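Local coordinates for protein Rd1NTF2_05_I64F_A80G_T94P_D101K_L106W (Synthetic construct, PDB 6W3F) that has no known natural function, being a computationally designed NTF2-like protein apparently made to explore diverse pocket shapes within a cone-like fold of helices packed on a curved beta sheet, at residues D5-I10 and K68-H73; K12-I17 and M98-H103; D24-Q29 and F52-V57; N33-A36 and K41-H44. All coordinates share one frame; numbering follows the deposited sequence.

In the fold
Contacts 1 and 2 lay successive parts of helix 6-20 on the inner face of the curved sheet, against strands 62-73 and 90-103; their centres are about 10 Å apart and they meet where Ile10 CG2 packs on Phe100 CE2 (3.4 Å). Contact 3, whose centre lies about 12 Å from that of contact 2, pairs helices 23-28 and 46-56, and Leu26 CD1 touches Leu14 CD2 at 3.9 Å. Phe52 in turn packs on Lys41 and Val43, tying contact 3 to the hairpin of contact 4, about 22 Å from contact 1 between centres. Together the four follow the helix-and-sheet shell that, in NTF2-like folds, surrounds the pocket; no ligand marks one here.

Contact 1: D5-I10 and K68-H73; sequences DTARKI and KSLHNH
Ala7 CB sits 3.9 Å from Leu70 CD2, the direct apolar touch between the first turn of helix 6-20 and the end of strand 62-73. The leucine can be followed outward: its CB rises toward the helix, CG swings away from the backbone N (chi1 167°), and of the two methyls it is CD2 that meets Ala7, CD1 lying slightly farther off; Leu70 also packs on Leu77. Two residues further along, Asn72 leaves the same side of the strand, as alternate residues do, and its amide approaches Thr6, with ND2 4.2 Å from Thr6 CB. This is the helix-on-sheet packing of the NTF2-like fold, in which the N-terminal helix lies across the inner face of the curved sheet; here it reaches an outermost strand, 62-73, while Met79 of the adjacent strand and Trp107 of strand 106-114 extend the surface beneath Ala7 and Thr6. The polar link between the segments runs through one water, which accepts from Asn72 ND2 at 2.9 Å and donates to Thr6 OG1 at 2.8 Å. That hydroxyl also bonds to Glu3 O. Arg8 grips Asp5 side-on: NE reaches OD1 at 2.6 Å and NH2 reaches OD2 at 3.0 Å, each oxygen using its syn lone pair and lying nearly in the guanidinium plane. Lower on the strand, Lys68 and Ser69 both face Gln80, a classic beta bulge.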
loop_
_atom_site.group_PDB
_atom_site.type_symbol
_atom_site.label_atom_id
_atom_site.label_comp_id
_atom_site.label_asym_id
_atom_site.label_seq_id
_atom_site.Cartn_x
_atom_site.Cartn_y
_atom_site.Cartn_z
ATOM N N ASP A 5 -17.281 0.978 -2.854
ATOM C CA ASP A 5 -16.538 0.513 -1.692
ATOM C C ASP A 5 -15.139 0.041 -2.052
ATOM O O ASP A 5 -14.405 -0.412 -1.156
ATOM C CB ASP A 5 -17.299 -0.605 -0.979
ATOM C CG ASP A 5 -16.740 -0.899 0.409
ATOM O OD1 ASP A 5 -16.615 0.040 1.235
ATOM O OD2 ASP A 5 -16.416 -2.072 0.679
ATOM N N THR A 6 -14.749 0.149 -3.328
ATOM C CA THR A 6 -13.469 -0.402 -3.765
ATOM C C THR A 6 -12.327 0.141 -2.912
ATOM O O THR A 6 -11.544 -0.619 -2.336
ATOM C CB THR A 6 -13.222 -0.072 -5.247
ATOM O OG1 THR A 6 -14.266 -0.619 -6.050
ATOM C CG2 THR A 6 -11.873 -0.640 -5.709
ATOM N N ALA A 7 -12.238 1.468 -2.800
ATOM C CA ALA A 7 -11.087 2.067 -2.137
ATOM C C ALA A 7 -10.992 1.631 -0.675
ATOM O O ALA A 7 -9.943 1.153 -0.231
ATOM C CB ALA A 7 -11.147 3.581 -2.260
ATOM N N ARG A 8 -12.072 1.787 0.093
ATOM C CA ARG A 8 -12.037 1.383 1.495
ATOM C C ARG A 8 -11.596 -0.070 1.645
ATOM O O ARG A 8 -10.791 -0.403 2.529
ATOM C CB ARG A 8 -13.424 1.584 2.116
ATOM C CG ARG A 8 -13.489 1.236 3.598
ATOM C CD ARG A 8 -14.868 0.727 3.985
ATOM N NE ARG A 8 -15.150 -0.557 3.353
ATOM C CZ ARG A 8 -14.786 -1.729 3.861
ATOM N NH1 ARG A 8 -14.125 -1.784 5.013
ATOM N NH2 ARG A 8 -15.086 -2.843 3.217
ATOM N N LYS A 9 -12.127 -0.951 0.810
ATOM C CA LYS A 9 -11.789 -2.366 0.896
ATOM C C LYS A 9 -10.309 -2.614 0.603
ATOM O O LYS A 9 -9.637 -3.371 1.322
ATOM C CB LYS A 9 -12.673 -3.158 -0.067
ATOM C CG LYS A 9 -12.596 -4.685 0.125
ATOM N N ILE A 10 -9.783 -1.996 -0.453
ATOM C CA ILE A 10 -8.371 -2.178 -0.778
ATOM C C ILE A 10 -7.496 -1.720 0.387
ATOM O O ILE A 10 -6.534 -2.395 0.764
ATOM C CB ILE A 10 -8.014 -1.437 -2.080
ATOM C CG1 ILE A 10 -8.640 -2.180 -3.264
ATOM C CG2 ILE A 10 -6.505 -1.318 -2.209
ATOM C CD1 ILE A 10 -8.453 -1.473 -4.597
ATOM N N LYS A 68 -7.066 11.020 0.978
ATOM C CA LYS A 68 -7.297 12.408 0.589
ATOM C C LYS A 68 -7.808 12.536 -0.844
ATOM O O LYS A 68 -8.680 13.370 -1.112
ATOM C CB LYS A 68 -6.016 13.233 0.738
ATOM C CG LYS A 68 -6.151 14.705 0.356
ATOM N N SER A 69 -7.298 11.736 -1.784
ATOM C CA SER A 69 -7.784 11.821 -3.149
ATOM C C SER A 69 -7.782 10.439 -3.786
ATOM O O SER A 69 -6.984 9.566 -3.422
ATOM C CB SER A 69 -6.930 12.791 -3.979
ATOM O OG SER A 69 -5.657 12.195 -4.211
ATOM N N LEU A 70 -8.708 10.257 -4.728
ATOM C CA LEU A 70 -8.948 8.981 -5.387
ATOM C C LEU A 70 -9.379 9.260 -6.817
ATOM O O LEU A 70 -10.221 10.128 -7.060
ATOM C CB LEU A 70 -10.054 8.210 -4.678
ATOM C CG LEU A 70 -10.634 7.006 -5.414
ATOM C CD1 LEU A 70 -9.609 5.862 -5.443
ATOM C CD2 LEU A 70 -11.940 6.561 -4.727
ATOM N N HIS A 71 -8.822 8.502 -7.755
ATOM C CA HIS A 71 -9.264 8.490 -9.145
ATOM C C HIS A 71 -9.342 7.013 -9.521
ATOM O O HIS A 71 -8.353 6.299 -9.370
ATOM C CB HIS A 71 -8.296 9.263 -10.044
ATOM C CG HIS A 71 -8.562 9.106 -11.514
ATOM N ND1 HIS A 71 -7.609 8.639 -12.400
ATOM C CD2 HIS A 71 -9.669 9.359 -12.254
ATOM C CE1 HIS A 71 -8.117 8.620 -13.625
ATOM N NE2 HIS A 71 -9.371 9.038 -13.565
ATOM N N ASN A 72 -10.543 6.534 -9.872
ATOM C CA ASN A 72 -10.777 5.113 -10.165
ATOM C C ASN A 72 -11.610 5.018 -11.435
ATOM O O ASN A 72 -12.757 5.475 -11.467
ATOM C CB ASN A 72 -11.499 4.393 -9.016
ATOM C CG ASN A 72 -11.780 2.918 -9.309
ATOM O OD1 ASN A 72 -11.106 2.299 -10.112
ATOM N ND2 ASN A 72 -12.781 2.355 -8.635
ATOM N N HIS A 73 -11.056 4.393 -12.463
ATOM C CA HIS A 73 -11.770 4.261 -13.719
ATOM C C HIS A 73 -11.113 3.186 -14.569
ATOM O O HIS A 73 -9.890 3.067 -14.590
ATOM C CB HIS A 73 -11.765 5.563 -14.508
ATOM C CG HIS A 73 -12.406 5.457 -15.859
ATOM N ND1 HIS A 73 -13.737 5.141 -16.028
ATOM C CD2 HIS A 73 -11.902 5.651 -17.102
ATOM C CE1 HIS A 73 -14.027 5.153 -17.320
ATOM N NE2 HIS A 73 -12.934 5.474 -17.990
HETATM O O HOH W 1 -14.275 -0.172 -8.863
#

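Contact 2: K12-I17 and M98-H103; sequences KTLLDI and MVFRKH
Leu14 reaches from helix 6-20 toward Met98 and Phe100 of strand 90-103, a buried piece of the helix-on-sheet core of this NTF2-like fold. The contact across the segments is apolar throughout, and a single methyl, Leu14 CD1, carries it. With Met98 the approach is tip to tip: CD1 lies 4.0 Å from SD, and the methionine chain, extended through chi2 and then bent at chi3 (-63°), brings CE round to the edge of the Phe100 ring. With Phe100 the side chains come from opposite directions, and CD1 arrives at the ring edge close to its plane rather than over a face, 3.9 Å from CZ. Leu14 further touches Ile109 and Leu26, so that strand 106-114 and helix 23-28 close around the same residue. The polar interaction belongs to the helix alone and lies on a different side from Leu14: Lys12 and Asp16, one turn apart, form a salt bridge. Backbone bonds hold that turn, Asp16 N to Lys12 O being 2.8 Å. At the bridge itself, Lys12 NZ stands 2.7 Å from Asp16 OD2, on the syn lone pair of that oxygen.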
loop_
_atom_site.group_PDB
_atom_site.type_symbol
_atom_site.label_atom_id
_atom_site.label_comp_id
_atom_site.label_asym_id
_atom_site.label_seq_id
_atom_site.Cartn_x
_atom_site.Cartn_y
_atom_site.Cartn_z
ATOM N N LYS A 12 -8.167 -1.485 3.638
ATOM C CA LYS A 12 -8.235 -2.351 4.813
ATOM C C LYS A 12 -7.519 -3.683 4.569
ATOM O O LYS A 12 -6.792 -4.195 5.441
ATOM C CB LYS A 12 -9.693 -2.596 5.211
ATOM C CG LYS A 12 -9.828 -3.469 6.474
ATOM C CD LYS A 12 -11.261 -3.496 7.001
ATOM C CE LYS A 12 -11.318 -4.097 8.408
ATOM N NZ LYS A 12 -10.632 -5.423 8.475
ATOM N N THR A 13 -7.764 -4.298 3.413
ATOM C CA THR A 13 -7.064 -5.542 3.083
ATOM C C THR A 13 -5.566 -5.311 3.173
ATOM O O THR A 13 -4.852 -6.033 3.876
ATOM C CB THR A 13 -7.460 -6.023 1.688
ATOM O OG1 THR A 13 -8.876 -6.255 1.649
ATOM C CG2 THR A 13 -6.727 -7.319 1.313
ATOM N N LEU A 14 -5.087 -4.247 2.523
ATOM C CA LEU A 14 -3.653 -3.980 2.509
ATOM C C LEU A 14 -3.136 -3.748 3.921
ATOM O O LEU A 14 -2.108 -4.306 4.312
ATOM C CB LEU A 14 -3.334 -2.790 1.615
ATOM C CG LEU A 14 -2.446 -3.080 0.413
ATOM C CD1 LEU A 14 -1.973 -1.805 -0.290
ATOM C CD2 LEU A 14 -1.243 -3.945 0.820
ATOM N N LEU A 15 -3.845 -2.926 4.708
ATOM C CA LEU A 15 -3.392 -2.621 6.063
ATOM C C LEU A 15 -3.358 -3.870 6.930
ATOM O O LEU A 15 -2.425 -4.071 7.718
ATOM C CB LEU A 15 -4.301 -1.579 6.711
ATOM C CG LEU A 15 -4.170 -0.105 6.305
ATOM C CD1 LEU A 15 -5.237 0.721 7.013
ATOM C CD2 LEU A 15 -2.761 0.397 6.614
ATOM N N ASP A 16 -4.382 -4.705 6.825
ATOM C CA ASP A 16 -4.409 -5.937 7.602
ATOM C C ASP A 16 -3.300 -6.899 7.168
ATOM O O ASP A 16 -2.694 -7.564 8.008
ATOM C CB ASP A 16 -5.788 -6.584 7.483
ATOM C CG ASP A 16 -6.867 -5.791 8.215
ATOM O OD1 ASP A 16 -6.503 -4.824 8.913
ATOM O OD2 ASP A 16 -8.070 -6.127 8.096
ATOM N N ILE A 17 -3.005 -6.989 5.876
ATOM C CA ILE A 17 -1.873 -7.808 5.446
ATOM C C ILE A 17 -0.583 -7.285 6.069
ATOM O O ILE A 17 0.195 -8.035 6.671
ATOM C CB ILE A 17 -1.795 -7.853 3.906
ATOM C CG1 ILE A 17 -2.980 -8.663 3.352
ATOM C CG2 ILE A 17 -0.458 -8.428 3.457
ATOM C CD1 ILE A 17 -3.116 -8.620 1.852
ATOM N N MET A 98 -0.522 5.621 -4.128
ATOM C CA MET A 98 -0.488 4.247 -4.645
ATOM C C MET A 98 -1.319 4.175 -5.914
ATOM O O MET A 98 -2.337 4.863 -6.051
ATOM C CB MET A 98 -1.025 3.266 -3.616
ATOM C CG MET A 98 -0.160 3.144 -2.380
ATOM S SD MET A 98 -0.739 1.850 -1.305
ATOM C CE MET A 98 -2.357 2.448 -0.864
ATOM N N VAL A 99 -0.857 3.364 -6.860
ATOM C CA VAL A 99 -1.556 3.137 -8.113
ATOM C C VAL A 99 -1.825 1.638 -8.217
ATOM O O VAL A 99 -0.919 0.830 -8.002
ATOM C CB VAL A 99 -0.727 3.634 -9.311
ATOM C CG1 VAL A 99 -1.477 3.442 -10.626
ATOM C CG2 VAL A 99 -0.350 5.095 -9.116
ATOM N N PHE A 100 -3.066 1.287 -8.517
ATOM C CA PHE A 100 -3.531 -0.090 -8.596
ATOM C C PHE A 100 -4.038 -0.371 -10.008
ATOM O O PHE A 100 -4.547 0.510 -10.700
ATOM C CB PHE A 100 -4.666 -0.379 -7.575
ATOM C CG PHE A 100 -4.251 -0.276 -6.135
ATOM C CD1 PHE A 100 -4.156 0.969 -5.516
ATOM C CD2 PHE A 100 -4.001 -1.418 -5.380
ATOM C CE1 PHE A 100 -3.800 1.067 -4.185
ATOM C CE2 PHE A 100 -3.631 -1.325 -4.059
ATOM C CZ PHE A 100 -3.550 -0.050 -3.448
ATOM N N ARG A 101 -3.914 -1.622 -10.443
ATOM C CA ARG A 101 -4.445 -2.046 -11.728
ATOM C C ARG A 101 -5.200 -3.354 -11.506
ATOM O O ARG A 101 -4.704 -4.259 -10.827
ATOM C CB ARG A 101 -3.331 -2.228 -12.770
ATOM C CG ARG A 101 -3.809 -2.416 -14.209
ATOM C CD ARG A 101 -4.022 -1.088 -14.936
ATOM N N LYS A 102 -6.413 -3.429 -12.030
ATOM C CA LYS A 102 -7.276 -4.580 -11.819
ATOM C C LYS A 102 -6.962 -5.623 -12.890
ATOM O O LYS A 102 -7.010 -5.327 -14.086
ATOM C CB LYS A 102 -8.737 -4.160 -11.875
ATOM C CG LYS A 102 -9.699 -5.169 -11.333
ATOM C CD LYS A 102 -11.071 -4.519 -11.212
ATOM C CE LYS A 102 -12.043 -5.437 -10.511
ATOM N NZ LYS A 102 -13.395 -4.829 -10.374
ATOM N N HIS A 103 -6.627 -6.828 -12.461
ATOM C CA HIS A 103 -6.432 -7.944 -13.386
ATOM C C HIS A 103 -7.268 -9.100 -12.883
ATOM O O HIS A 103 -7.126 -9.498 -11.717
ATOM C CB HIS A 103 -4.968 -8.346 -13.465
ATOM C CG HIS A 103 -4.075 -7.263 -13.968
ATOM N ND1 HIS A 103 -3.181 -6.600 -13.149
ATOM C CD2 HIS A 103 -3.943 -6.715 -15.198
ATOM C CE1 HIS A 103 -2.525 -5.704 -13.862
ATOM N NE2 HIS A 103 -2.968 -5.754 -15.108
#

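Contact 3: D24-Q29 and F52-V57; sequences DKLRDQ and FLAHIV
Helix-helix packing in the NTF2-like fold joins the short helix 23-28 to helix 46-56, and Leu26 is the side chain that spans the gap to Leu53 and Ala54. The two backbones are nearest at Leu26 and Ala54, whose CA atoms are 7.5 Å apart. Leu26 turns its CG away from the backbone N (chi1 -169°), which sends the isobutyl group across to the neighbouring helix with the CD2 methyl in front. CD2 comes against the base of Leu53, 3.9 Å from its CB, while the rest of the Leu53 chain runs at about a right angle to Leu26. The same methyl presses toward the backbone where Leu53 passes into Ala54: Ala54 N is also 3.9 Å away, and Ala54 CB lies slightly further off at 4.2 Å. One methyl thus rests at the junction of two consecutive residues, and the small Ala54 side chain is consistent with the close approach here. The other branch of Leu26 turns to helix 6-20, where the residue meets Leu14 and Met18; Leu53 continues toward Val38 on strand 34-38. Both leucines are buried. Further along helix 23-28, Asp28 forms a salt bridge with Lys106, and Arg46 donates to the carbonyl oxygen of Arg27. Within 52-57, Phe52 carries Ile56 CG2 4.1 Å above one face of its ring, offset toward the rim.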
loop_
_atom_site.group_PDB
_atom_site.type_symbol
_atom_site.label_atom_id
_atom_site.label_comp_id
_atom_site.label_asym_id
_atom_site.label_seq_id
_atom_site.Cartn_x
_atom_site.Cartn_y
_atom_site.Cartn_z
ATOM N N ASP A 24 4.515 -13.268 2.106
ATOM C CA ASP A 24 3.919 -13.919 0.944
ATOM C C ASP A 24 2.571 -13.305 0.595
ATOM O O ASP A 24 2.254 -13.138 -0.591
ATOM C CB ASP A 24 3.778 -15.424 1.203
ATOM N N LYS A 25 1.759 -12.980 1.602
ATOM C CA LYS A 25 0.487 -12.323 1.339
ATOM C C LYS A 25 0.719 -10.961 0.696
ATOM O O LYS A 25 0.033 -10.589 -0.259
ATOM C CB LYS A 25 -0.319 -12.142 2.625
ATOM C CG LYS A 25 -0.896 -13.395 3.254
ATOM N N LEU A 26 1.687 -10.202 1.213
ATOM C CA LEU A 26 2.006 -8.913 0.615
ATOM C C LEU A 26 2.422 -9.070 -0.842
ATOM O O LEU A 26 1.976 -8.302 -1.703
ATOM C CB LEU A 26 3.108 -8.229 1.420
ATOM C CG LEU A 26 3.356 -6.761 1.068
ATOM C CD1 LEU A 26 2.081 -5.949 1.202
ATOM C CD2 LEU A 26 4.438 -6.180 1.943
ATOM N N ARG A 27 3.265 -10.071 -1.148
ATOM C CA ARG A 27 3.668 -10.293 -2.531
ATOM C C ARG A 27 2.464 -10.509 -3.425
ATOM O O ARG A 27 2.426 -10.003 -4.547
ATOM C CB ARG A 27 4.615 -11.502 -2.644
ATOM C CG ARG A 27 6.046 -11.232 -2.181
ATOM C CD ARG A 27 6.995 -12.379 -2.511
ATOM N N ASP A 28 1.472 -11.266 -2.945
ATOM C CA ASP A 28 0.276 -11.578 -3.715
ATOM C C ASP A 28 -0.508 -10.339 -4.104
ATOM O O ASP A 28 -1.323 -10.400 -5.026
ATOM C CB ASP A 28 -0.615 -12.515 -2.890
ATOM C CG ASP A 28 -1.929 -12.851 -3.586
ATOM O OD1 ASP A 28 -1.938 -13.761 -4.449
ATOM O OD2 ASP A 28 -2.957 -12.210 -3.263
ATOM N N GLN A 29 -0.297 -9.225 -3.414
ATOM C CA GLN A 29 -1.025 -8.009 -3.716
ATOM C C GLN A 29 -0.334 -7.148 -4.752
ATOM O O GLN A 29 -0.917 -6.140 -5.169
ATOM C CB GLN A 29 -1.217 -7.227 -2.414
ATOM C CG GLN A 29 -1.971 -7.968 -1.337
ATOM C CD GLN A 29 -3.362 -8.389 -1.758
ATOM O OE1 GLN A 29 -4.063 -7.648 -2.444
ATOM N NE2 GLN A 29 -3.765 -9.590 -1.370
ATOM N N PHE A 52 10.946 -5.765 1.412
ATOM C CA PHE A 52 11.397 -4.499 1.967
ATOM C C PHE A 52 10.288 -3.847 2.774
ATOM O O PHE A 52 10.507 -3.436 3.918
ATOM C CB PHE A 52 11.872 -3.577 0.846
ATOM C CG PHE A 52 12.224 -2.211 1.307
ATOM C CD1 PHE A 52 13.384 -1.979 2.035
ATOM C CD2 PHE A 52 11.397 -1.152 1.011
ATOM C CE1 PHE A 52 13.700 -0.705 2.465
ATOM C CE2 PHE A 52 11.705 0.122 1.446
ATOM C CZ PHE A 52 12.859 0.346 2.169
ATOM N N LEU A 53 9.078 -3.778 2.209
ATOM C CA LEU A 53 7.959 -3.182 2.928
ATOM C C LEU A 53 7.616 -3.959 4.194
ATOM O O LEU A 53 7.414 -3.373 5.262
ATOM C CB LEU A 53 6.741 -3.087 2.014
ATOM C CG LEU A 53 6.909 -2.056 0.900
ATOM C CD1 LEU A 53 5.637 -1.945 0.061
ATOM C CD2 LEU A 53 7.289 -0.689 1.459
ATOM N N ALA A 54 7.531 -5.283 4.098
ATOM C CA ALA A 54 7.154 -6.078 5.260
ATOM C C ALA A 54 8.100 -5.841 6.426
ATOM O O ALA A 54 7.672 -5.807 7.586
ATOM C CB ALA A 54 7.143 -7.572 4.899
ATOM N N HIS A 55 9.402 -5.731 6.151
ATOM C CA HIS A 55 10.365 -5.523 7.231
ATOM C C HIS A 55 10.149 -4.173 7.913
ATOM O O HIS A 55 10.050 -4.099 9.144
ATOM C CB HIS A 55 11.786 -5.644 6.675
ATOM C CG HIS A 55 12.867 -5.488 7.702
ATOM N ND1 HIS A 55 13.897 -4.582 7.558
ATOM C CD2 HIS A 55 13.089 -6.124 8.878
ATOM C CE1 HIS A 55 14.702 -4.660 8.603
ATOM N NE2 HIS A 55 14.233 -5.587 9.419
ATOM N N ILE A 56 10.055 -3.097 7.129
ATOM C CA ILE A 56 9.988 -1.759 7.711
ATOM C C ILE A 56 8.701 -1.585 8.522
ATOM O O ILE A 56 8.681 -0.891 9.542
ATOM C CB ILE A 56 10.106 -0.689 6.618
ATOM C CG1 ILE A 56 8.979 -0.841 5.610
ATOM C CG2 ILE A 56 11.433 -0.795 5.901
ATOM C CD1 ILE A 56 8.986 0.218 4.529
ATOM N N VAL A 57 7.593 -2.174 8.057
ATOM C CA VAL A 57 6.323 -2.050 8.778
ATOM C C VAL A 57 6.398 -2.594 10.204
ATOM O O VAL A 57 5.561 -2.249 11.048
ATOM C CB VAL A 57 5.201 -2.764 7.985
ATOM C CG1 VAL A 57 3.892 -2.764 8.780
ATOM C CG2 VAL A 57 5.016 -2.111 6.636
#

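Contact 4: N33-A36 and K41-H44; sequences NVRA and KTVH
Arg35 runs extended from its strand, CG opposite the backbone N (chi1 175°), whereas His44 turns its CG beside the backbone N (chi1 -75°), and these two torsions bring the side chains alongside each other on one face of the beta hairpin 34-38/41-44. They point the same way, with guanidinium and imidazole planes only 14° apart, but the closest touch is between the aliphatic shaft and the ring: Arg35 CG to His44 CE1, 4.0 Å. The nearby charge of the arginine would probably disfavour a protonated imidazole, though Asp37, in a long and weak ion pair with Arg35, would partly offset this. Thr42 meets the far part of the arginine, its CG2 methyl lying at the edge of the guanidinium near its plane, while its OG1 bonds to Asp37. The strands are antiparallel, their axes 4.9 Å apart at closest approach. Arg35 and His44 form a non-hydrogen-bonded pair; Ala36 and Val43 form the hydrogen-bonded one, with Ala36 N to Val43 O at 2.9 Å and nearly straight, and Val43 N to Ala36 O at 2.8 Å. Contacts of the CA-H...O kind, Arg35 CA to Val43 O and Thr42 CA to Ala36 O, add to the two carbonyls. On the opposite face Ala36 and Val43 are buried, and Val43 packs on His48 and Phe52 of helix 46-56. At the corner of the chain a water joins Asn33 to the histidine: it donates to Asn33 O and lies in the plane of the imidazole, 2.8 Å from His44 ND1.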
loop_
_atom_site.group_PDB
_atom_site.type_symbol
_atom_site.label_atom_id
_atom_site.label_comp_id
_atom_site.label_asym_id
_atom_site.label_seq_id
_atom_site.Cartn_x
_atom_site.Cartn_y
_atom_site.Cartn_z
ATOM N N ASN A 33 5.993 -6.295 -11.659
ATOM C CA ASN A 33 6.923 -5.187 -11.844
ATOM C C ASN A 33 6.572 -3.978 -10.979
ATOM O O ASN A 33 6.847 -2.849 -11.384
ATOM C CB ASN A 33 6.960 -4.791 -13.314
ATOM C CG ASN A 33 7.727 -5.796 -14.152
ATOM O OD1 ASN A 33 8.786 -6.235 -13.763
ATOM N ND2 ASN A 33 7.166 -6.187 -15.276
ATOM N N VAL A 34 6.002 -4.195 -9.798
ATOM C CA VAL A 34 5.664 -3.106 -8.871
ATOM C C VAL A 34 6.910 -2.267 -8.656
ATOM O O VAL A 34 8.033 -2.781 -8.661
ATOM C CB VAL A 34 5.137 -3.662 -7.539
ATOM C CG1 VAL A 34 6.163 -4.547 -6.912
ATOM C CG2 VAL A 34 4.740 -2.504 -6.556
ATOM N N ARG A 35 6.726 -0.972 -8.469
ATOM C CA ARG A 35 7.809 -0.075 -8.106
ATOM C C ARG A 35 7.445 0.595 -6.787
ATOM O O ARG A 35 6.336 1.104 -6.650
ATOM C CB ARG A 35 8.019 0.983 -9.177
ATOM C CG ARG A 35 9.049 1.995 -8.801
ATOM C CD ARG A 35 9.018 3.138 -9.766
ATOM N NE ARG A 35 10.188 3.979 -9.568
ATOM C CZ ARG A 35 10.421 5.102 -10.231
ATOM N NH1 ARG A 35 9.550 5.532 -11.138
ATOM N NH2 ARG A 35 11.525 5.789 -9.980
ATOM N N ALA A 36 8.348 0.557 -5.813
ATOM C CA ALA A 36 8.090 1.141 -4.502
ATOM C C ALA A 36 9.172 2.171 -4.211
ATOM O O ALA A 36 10.364 1.845 -4.194
ATOM C CB ALA A 36 8.052 0.076 -3.402
ATOM N N LYS A 41 14.879 5.836 -1.419
ATOM C CA LYS A 41 15.135 4.476 -1.852
ATOM C C LYS A 41 14.069 4.003 -2.829
ATOM O O LYS A 41 12.877 4.301 -2.670
ATOM C CB LYS A 41 15.191 3.542 -0.646
ATOM C CG LYS A 41 15.499 2.118 -1.012
ATOM C CD LYS A 41 15.686 1.265 0.229
ATOM C CE LYS A 41 16.183 -0.121 -0.141
ATOM N NZ LYS A 41 17.420 -0.042 -0.963
ATOM N N THR A 42 14.506 3.260 -3.846
ATOM C CA THR A 42 13.610 2.737 -4.861
ATOM C C THR A 42 13.832 1.240 -5.023
ATOM O O THR A 42 14.964 0.790 -5.223
ATOM C CB THR A 42 13.807 3.445 -6.205
ATOM O OG1 THR A 42 13.399 4.815 -6.085
ATOM C CG2 THR A 42 12.983 2.754 -7.277
ATOM N N VAL A 43 12.741 0.485 -4.960
ATOM C CA VAL A 43 12.749 -0.973 -4.984
ATOM C C VAL A 43 11.913 -1.411 -6.178
ATOM O O VAL A 43 10.799 -0.912 -6.371
ATOM C CB VAL A 43 12.183 -1.537 -3.667
ATOM C CG1 VAL A 43 12.101 -3.036 -3.699
ATOM C CG2 VAL A 43 13.023 -1.036 -2.451
ATOM N N HIS A 44 12.440 -2.342 -6.975
ATOM C CA HIS A 44 11.739 -2.831 -8.154
ATOM C C HIS A 44 11.407 -4.304 -7.999
ATOM O O HIS A 44 12.231 -5.073 -7.500
ATOM C CB HIS A 44 12.569 -2.658 -9.424
ATOM C CG HIS A 44 12.615 -1.251 -9.914
ATOM N ND1 HIS A 44 11.687 -0.746 -10.793
ATOM C CD2 HIS A 44 13.473 -0.240 -9.649
ATOM C CE1 HIS A 44 11.978 0.513 -11.061
ATOM N NE2 HIS A 44 13.057 0.845 -10.377
HETATM O O HOH W 2 9.476 -2.104 -11.793
#